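Local coordinates for protein interferon (PDB 3PIV) that probably acts as a secreted antiviral cytokine of the alpha/beta interferon family, signalling by binding a cell-surface cytokine receptor, at residues D60-I63 with H64-A68; E70-N73 with S74-W77; I126-K129 with K130-A134. All coordinates share one frame; numbering follows the deposited sequence.

Overall arrangement
These three contacts illustrate how a helical cytokine finishes its helices and turns its chain. Contact 1 (60-68) is partly buried, its centre about 8 Å from the centre of the chain; it combines helical backbone bonding at the end of helix 48-66 with apolar side chains packed on other helices. Contacts 2 and 3 have their centres about 19 Å from that point. Contact 2 (70-77), between helices 48-66 and 79-101, is a buried apolar cluster beside an exposed turn, whereas contact 3 (126-134) is a lysine-rich surface helix end leading into helix 134-158. Contact 1 meets contact 2 through Met66 and Trp77, and contact 3 through Leu65 and Leu127. Between contacts 2 and 3 the rings of His71 and Tyr132 stack.

Contact 1 (D60-I63 with H64-A68); sequences DHII and HLMDA
His64 N donates to Asp60 O at 3.0 Å, and the same carbonyl oxygen lies over one face of the His64 imidazole. The torsion responsible is chi1 of His64 (-65°), which sets CG opposite the carbonyl carbon and brings the ring back over the preceding turn. ND1 is also close to that oxygen, but at a poor angle for a hydrogen bond. Next come Leu65 N to His61 O at 2.9 Å and Met66 N to Ile62 O at 3.0 Å, completing the i to i+4 pattern of an alpha helix. It weakens at the C-terminal end of helix 48-66, where Ile63 O receives two weak bonds, from Met66 N and Asp67 N, and Asp67 centres an inverse gamma turn. Packing between side chains is lighter: Ile62 CG2 lies 4.2 Å from Met66 CG, and the Met66 chain bends at chi2 and chi3, taking SD and CE off the preceding turn. The carboxylate of Asp60 is held by helix 79-101, through a salt bridge to Lys97 and a hydrogen bond to Ser93. Leu65 packs on Leu123 and Leu127 of helix 111-129 and on Ile140 of helix 134-158, while Ile62 touches both of those helices and also Phe85 and Leu89 of helix 79-101.

Contact 2 (E70-N73 with S74-W77); sequences EHMN and SVNW
Met72 and Val75 form the tight side of this contact, with Met72 CB 3.7 Å from Val75 CG2. Chi1 of Val75 (-68°) places CG2 between its own backbone N and carbonyl carbon, where the methyl meets Met72 and also lies over one face of the Trp77 indole, toward the rim. The Met72 chain runs out extended beyond CG and crosses Trp77 at about a right angle, its CE methyl 3.9 Å from Trp77 CZ3. Trp137 of helix 134-158 adds to this apolar cluster by packing on Met72 and Val75, while the indole N-H of Trp77 is bonded to Glu138. The other side is looser and wetter. Asn73 and Ser74 are exposed, and a water bridges the backbone there: it donates to His71 O at 2.8 Å and accepts from Ser74 N at 3.1 Å. His71 O has a second donor in Trp137 NE1, so that carbonyl is held by both solvent and protein. Closing the turn, Val75 N donates to Met72 O at 3.1 Å. This is a type I beta turn, Met72 to Val75, within the connection between helices 48-66 and 79-101 of this alpha/beta interferon, a member of the four-helical cytokine clan.

Contact 3 (I126-K129 with K130-A134); sequences ILKK and KQYSA
Tyr132 folds back against the end of the helix it follows, its ring reaching the side chains of Leu127 and Lys128. Chi1 of Tyr132 (-61°) turns CG away from the carbonyl carbon, and one ring face is presented to Leu127 O while CE1 comes 3.8 Å from Leu127 CB. Lys128 runs alongside, pointing the same way as the tyrosine. Its chi1 (-95°), away from the usual staggered values, puts CG 3.4 Å from Tyr132 OH; CD is as close, and bends at chi2 and chi3 direct only the chain beyond. Lys130 behaves differently: its CG packs 3.1 Å from Ile126 O, and a bend at chi2 (-95°) sends the rest of the chain off. In the backbone, Lys130 N donates to Ile126 O at 3.1 Å, Tyr132 N to Leu127 O at 2.7 Å and Gln131 N to Lys128 O at 2.9 Å. With Gln131 at positive phi as the C-prime residue, the last two make a Schellman motif. Ser133 then N-caps helix 134-158 through its OG, bonded to Ala136 N. Chemically, the carbonyls of Ile126, Leu127 and Lys128 are satisfied by backbone N-H groups of the turn, while Lys128 and Lys130 contribute mainly their methylene chains to the contact.

Contact 1 (D60-I63 with H64-A68)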
loop_
_atom_site.group_PDB
_atom_site.type_symbol
_atom_site.label_atom_id
_atom_site.label_comp_id
_atom_site.label_asym_id
_atom_site.label_seq_id
_atom_site.Cartn_x
_atom_site.Cartn_y
_atom_site.Cartn_z
ATOM N N ASP A 60 -4.910 -3.179 1.285
ATOM C CA ASP A 60 -4.977 -4.447 1.986
ATOM C C ASP A 60 -3.670 -5.207 1.823
ATOM O O ASP A 60 -3.234 -5.884 2.751
ATOM C CB ASP A 60 -6.168 -5.280 1.521
ATOM C CG ASP A 60 -7.504 -4.790 2.088
ATOM O OD1 ASP A 60 -7.537 -3.882 2.938
ATOM O OD2 ASP A 60 -8.541 -5.325 1.660
ATOM N N HIS A 61 -3.029 -5.047 0.664
ATOM C CA HIS A 61 -1.751 -5.696 0.400
ATOM C C HIS A 61 -0.659 -5.117 1.272
ATOM O O HIS A 61 0.177 -5.842 1.798
ATOM C CB HIS A 61 -1.355 -5.563 -1.084
ATOM C CG HIS A 61 -1.977 -6.602 -1.965
ATOM N ND1 HIS A 61 -2.674 -6.294 -3.117
ATOM C CD2 HIS A 61 -2.033 -7.948 -1.843
ATOM C CE1 HIS A 61 -3.115 -7.408 -3.673
ATOM N NE2 HIS A 61 -2.757 -8.426 -2.905
ATOM N N ILE A 62 -0.654 -3.796 1.411
ATOM C CA ILE A 62 0.327 -3.141 2.266
ATOM C C ILE A 62 0.127 -3.577 3.718
ATOM O O ILE A 62 1.080 -3.897 4.413
ATOM C CB ILE A 62 0.218 -1.609 2.171
ATOM C CG1 ILE A 62 0.685 -1.130 0.787
ATOM C CG2 ILE A 62 1.031 -0.955 3.273
ATOM C CD1 ILE A 62 0.381 0.360 0.502
ATOM N N ILE A 63 -1.121 -3.599 4.179
ATOM C CA ILE A 63 -1.388 -4.043 5.542
ATOM C C ILE A 63 -0.818 -5.446 5.741
ATOM O O ILE A 63 -0.109 -5.715 6.701
ATOM C CB ILE A 63 -2.897 -4.032 5.866
ATOM C CG1 ILE A 63 -3.408 -2.590 5.911
ATOM C CG2 ILE A 63 -3.159 -4.760 7.163
ATOM C CD1 ILE A 63 -4.835 -2.415 5.442
ATOM N N HIS A 64 -1.094 -6.322 4.790
ATOM C CA HIS A 64 -0.679 -7.707 4.902
ATOM C C HIS A 64 0.832 -7.861 4.893
ATOM O O HIS A 64 1.388 -8.675 5.645
ATOM C CB HIS A 64 -1.339 -8.528 3.801
ATOM C CG HIS A 64 -2.828 -8.595 3.939
ATOM N ND1 HIS A 64 -3.671 -8.819 2.876
ATOM C CD2 HIS A 64 -3.620 -8.453 5.031
ATOM C CE1 HIS A 64 -4.926 -8.826 3.306
ATOM N NE2 HIS A 64 -4.920 -8.605 4.608
ATOM N N LEU A 65 1.490 -7.061 4.062
ATOM C CA LEU A 65 2.949 -7.098 3.949
ATOM C C LEU A 65 3.603 -6.676 5.256
ATOM O O LEU A 65 4.601 -7.270 5.689
ATOM C CB LEU A 65 3.414 -6.167 2.819
ATOM C CG LEU A 65 4.910 -6.102 2.500
ATOM C CD1 LEU A 65 5.463 -7.481 2.190
ATOM C CD2 LEU A 65 5.179 -5.147 1.349
ATOM N N MET A 66 3.033 -5.652 5.889
ATOM C CA MET A 66 3.683 -4.981 7.023
ATOM C C MET A 66 3.348 -5.647 8.350
ATOM O O MET A 66 4.021 -5.421 9.347
ATOM C CB MET A 66 3.291 -3.498 7.066
ATOM C CG MET A 66 3.859 -2.674 5.893
ATOM S SD MET A 66 5.649 -2.542 5.926
ATOM C CE MET A 66 5.922 -1.317 7.200
ATOM N N ASP A 67 2.295 -6.460 8.346
ATOM C CA ASP A 67 1.814 -7.163 9.533
ATOM C C ASP A 67 2.693 -8.386 9.741
ATOM O O ASP A 67 2.234 -9.513 9.588
ATOM C CB ASP A 67 0.348 -7.583 9.307
ATOM C CG ASP A 67 -0.315 -8.187 10.562
ATOM O OD1 ASP A 67 0.210 -8.013 11.681
ATOM O OD2 ASP A 67 -1.382 -8.836 10.421
ATOM N N ALA A 68 3.961 -8.159 10.076
ATOM C CA ALA A 68 4.953 -9.233 10.081
ATOM C C ALA A 68 5.956 -9.111 11.229
ATOM O O ALA A 68 7.141 -9.365 11.057
ATOM C CB ALA A 68 5.690 -9.284 8.728
#

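Contact 2 (E70-N73 with S74-W77)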
loop_
_atom_site.group_PDB
_atom_site.type_symbol
_atom_site.label_atom_id
_atom_site.label_comp_id
_atom_site.label_asym_id
_atom_site.label_seq_id
_atom_site.Cartn_x
_atom_site.Cartn_y
_atom_site.Cartn_z
ATOM N N GLU A 70 6.643 -10.976 13.550
ATOM C CA GLU A 70 7.372 -12.227 13.693
ATOM C C GLU A 70 8.605 -12.331 12.787
ATOM O O GLU A 70 9.456 -13.194 13.010
ATOM C CB GLU A 70 6.432 -13.418 13.470
ATOM C CG GLU A 70 6.102 -13.750 12.011
ATOM C CD GLU A 70 4.886 -12.998 11.463
ATOM O OE1 GLU A 70 4.707 -11.797 11.767
ATOM O OE2 GLU A 70 4.099 -13.617 10.709
ATOM N N HIS A 71 8.713 -11.448 11.792
ATOM C CA HIS A 71 9.853 -11.440 10.855
ATOM C C HIS A 71 10.653 -10.151 10.870
ATOM O O HIS A 71 11.339 -9.839 9.895
ATOM C CB HIS A 71 9.388 -11.671 9.407
ATOM C CG HIS A 71 8.735 -12.997 9.194
ATOM N ND1 HIS A 71 7.441 -13.127 8.741
ATOM C CD2 HIS A 71 9.194 -14.256 9.390
ATOM C CE1 HIS A 71 7.133 -14.409 8.657
ATOM N NE2 HIS A 71 8.178 -15.114 9.047
ATOM N N MET A 72 10.569 -9.405 11.963
ATOM C CA MET A 72 11.183 -8.090 12.021
ATOM C C MET A 72 12.256 -7.929 13.097
ATOM O O MET A 72 12.576 -6.804 13.471
ATOM C CB MET A 72 10.101 -7.015 12.178
ATOM C CG MET A 72 9.249 -6.822 10.922
ATOM S SD MET A 72 7.850 -5.726 11.173
ATOM C CE MET A 72 7.378 -5.408 9.475
ATOM N N ASN A 73 12.807 -9.040 13.592
ATOM C CA ASN A 73 13.940 -8.972 14.528
ATOM C C ASN A 73 15.061 -8.118 14.009
ATOM O O ASN A 73 15.698 -7.401 14.772
ATOM C CB ASN A 73 14.550 -10.342 14.768
ATOM C CG ASN A 73 13.852 -11.106 15.840
ATOM O OD1 ASN A 73 12.953 -10.591 16.521
ATOM N ND2 ASN A 73 14.253 -12.357 16.004
ATOM N N SER A 74 15.316 -8.235 12.707
ATOM C CA SER A 74 16.460 -7.582 12.085
ATOM C C SER A 74 16.286 -6.070 11.959
ATOM O O SER A 74 17.249 -5.361 11.665
ATOM C CB SER A 74 16.750 -8.192 10.714
ATOM O OG SER A 74 16.894 -9.602 10.805
ATOM N N VAL A 75 15.069 -5.571 12.167
ATOM C CA VAL A 75 14.870 -4.122 12.199
ATOM C C VAL A 75 14.520 -3.625 13.580
ATOM O O VAL A 75 13.919 -4.325 14.389
ATOM C CB VAL A 75 13.779 -3.610 11.219
ATOM C CG1 VAL A 75 14.223 -3.789 9.777
ATOM C CG2 VAL A 75 12.418 -4.262 11.516
ATOM N N ASN A 76 14.888 -2.382 13.823
ATOM C CA ASN A 76 14.689 -1.751 15.101
ATOM C C ASN A 76 13.419 -0.910 15.081
ATOM O O ASN A 76 13.200 -0.097 15.983
ATOM C CB ASN A 76 15.879 -0.847 15.349
ATOM C CG ASN A 76 16.260 -0.075 14.105
ATOM O OD1 ASN A 76 15.758 1.029 13.867
ATOM N ND2 ASN A 76 17.103 -0.680 13.265
ATOM N N TRP A 77 12.594 -1.091 14.050
ATOM C CA TRP A 77 11.381 -0.286 13.911
ATOM C C TRP A 77 10.542 -0.368 15.175
ATOM O O TRP A 77 10.540 -1.383 15.862
ATOM C CB TRP A 77 10.529 -0.747 12.732
ATOM C CG TRP A 77 11.201 -0.623 11.423
ATOM C CD1 TRP A 77 12.361 0.046 11.152
ATOM C CD2 TRP A 77 10.757 -1.181 10.182
ATOM N NE1 TRP A 77 12.671 -0.073 9.823
ATOM C CE2 TRP A 77 11.697 -0.817 9.203
ATOM C CE3 TRP A 77 9.653 -1.951 9.806
ATOM C CZ2 TRP A 77 11.571 -1.202 7.870
ATOM C CZ3 TRP A 77 9.524 -2.330 8.479
ATOM C CH2 TRP A 77 10.484 -1.959 7.526
HETATM O O HOH W 1 14.063 -9.924 10.488
#

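Contact 3 (I126-K129 with K130-A134)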
loop_
_atom_site.group_PDB
_atom_site.type_symbol
_atom_site.label_atom_id
_atom_site.label_comp_id
_atom_site.label_asym_id
_atom_site.label_seq_id
_atom_site.Cartn_x
_atom_site.Cartn_y
_atom_site.Cartn_z
ATOM N N ILE A 126 11.138 -11.323 -2.118
ATOM C CA ILE A 126 12.409 -10.664 -1.853
ATOM C C ILE A 126 12.757 -10.729 -0.368
ATOM O O ILE A 126 13.907 -10.979 0.012
ATOM C CB ILE A 126 12.357 -9.190 -2.291
ATOM C CG1 ILE A 126 12.503 -9.078 -3.809
ATOM C CG2 ILE A 126 13.425 -8.378 -1.573
ATOM C CD1 ILE A 126 12.098 -7.726 -4.357
ATOM N N LEU A 127 11.764 -10.487 0.477
ATOM C CA LEU A 127 11.997 -10.480 1.915
ATOM C C LEU A 127 12.469 -11.860 2.371
ATOM O O LEU A 127 13.333 -11.986 3.239
ATOM C CB LEU A 127 10.723 -10.071 2.664
ATOM C CG LEU A 127 10.320 -8.597 2.679
ATOM C CD1 LEU A 127 8.925 -8.473 3.267
ATOM C CD2 LEU A 127 11.317 -7.766 3.489
ATOM N N LYS A 128 11.885 -12.895 1.781
ATOM C CA LYS A 128 12.240 -14.269 2.110
ATOM C C LYS A 128 13.649 -14.661 1.633
ATOM O O LYS A 128 14.430 -15.232 2.398
ATOM C CB LYS A 128 11.177 -15.234 1.578
ATOM C CG LYS A 128 10.118 -15.588 2.619
ATOM C CD LYS A 128 8.683 -15.424 2.112
ATOM C CE LYS A 128 8.327 -16.434 1.023
ATOM N NZ LYS A 128 6.884 -16.368 0.644
ATOM N N LYS A 129 13.965 -14.345 0.377
ATOM C CA LYS A 129 15.292 -14.588 -0.193
ATOM C C LYS A 129 16.367 -13.997 0.687
ATOM O O LYS A 129 17.446 -14.567 0.835
ATOM C CB LYS A 129 15.415 -13.953 -1.580
ATOM C CG LYS A 129 15.268 -14.920 -2.732
ATOM C CD LYS A 129 14.882 -14.180 -4.010
ATOM C CE LYS A 129 14.265 -15.114 -5.052
ATOM N NZ LYS A 129 13.821 -14.386 -6.277
ATOM N N LYS A 130 16.069 -12.839 1.263
ATOM C CA LYS A 130 17.052 -12.110 2.045
ATOM C C LYS A 130 16.909 -12.418 3.522
ATOM O O LYS A 130 17.503 -11.738 4.353
ATOM C CB LYS A 130 16.898 -10.606 1.831
ATOM C CG LYS A 130 16.852 -10.176 0.380
ATOM C CD LYS A 130 18.227 -9.772 -0.112
ATOM C CE LYS A 130 18.132 -8.746 -1.238
ATOM N NZ LYS A 130 19.475 -8.234 -1.633
ATOM N N GLN A 131 16.113 -13.428 3.855
ATOM C CA GLN A 131 15.960 -13.812 5.253
ATOM C C GLN A 131 15.533 -12.615 6.108
ATOM O O GLN A 131 15.995 -12.459 7.240
ATOM C CB GLN A 131 17.288 -14.367 5.782
ATOM C CG GLN A 131 18.016 -15.306 4.816
ATOM C CD GLN A 131 19.507 -15.424 5.119
ATOM O OE1 GLN A 131 19.984 -16.474 5.549
ATOM N NE2 GLN A 131 20.246 -14.338 4.901
ATOM N N TYR A 132 14.671 -11.760 5.553
ATOM C CA TYR A 132 14.090 -10.641 6.305
ATOM C C TYR A 132 15.170 -9.793 6.968
ATOM O O TYR A 132 15.068 -9.429 8.139
ATOM C CB TYR A 132 13.085 -11.141 7.351
ATOM C CG TYR A 132 11.893 -11.896 6.781
ATOM C CD1 TYR A 132 10.775 -11.216 6.301
ATOM C CD2 TYR A 132 11.878 -13.284 6.735
ATOM C CE1 TYR A 132 9.683 -11.893 5.773
ATOM C CE2 TYR A 132 10.786 -13.980 6.207
ATOM C CZ TYR A 132 9.689 -13.275 5.734
ATOM O OH TYR A 132 8.603 -13.947 5.211
ATOM N N SER A 133 16.211 -9.483 6.203
ATOM C CA SER A 133 17.308 -8.676 6.700
ATOM C C SER A 133 16.827 -7.244 6.892
ATOM O O SER A 133 15.747 -6.883 6.439
ATOM C CB SER A 133 18.451 -8.700 5.698
ATOM O OG SER A 133 18.075 -8.035 4.507
ATOM N N ALA A 134 17.619 -6.428 7.571
ATOM C CA ALA A 134 17.268 -5.029 7.731
ATOM C C ALA A 134 17.151 -4.309 6.380
ATOM O O ALA A 134 16.248 -3.495 6.189
ATOM C CB ALA A 134 18.262 -4.316 8.645
#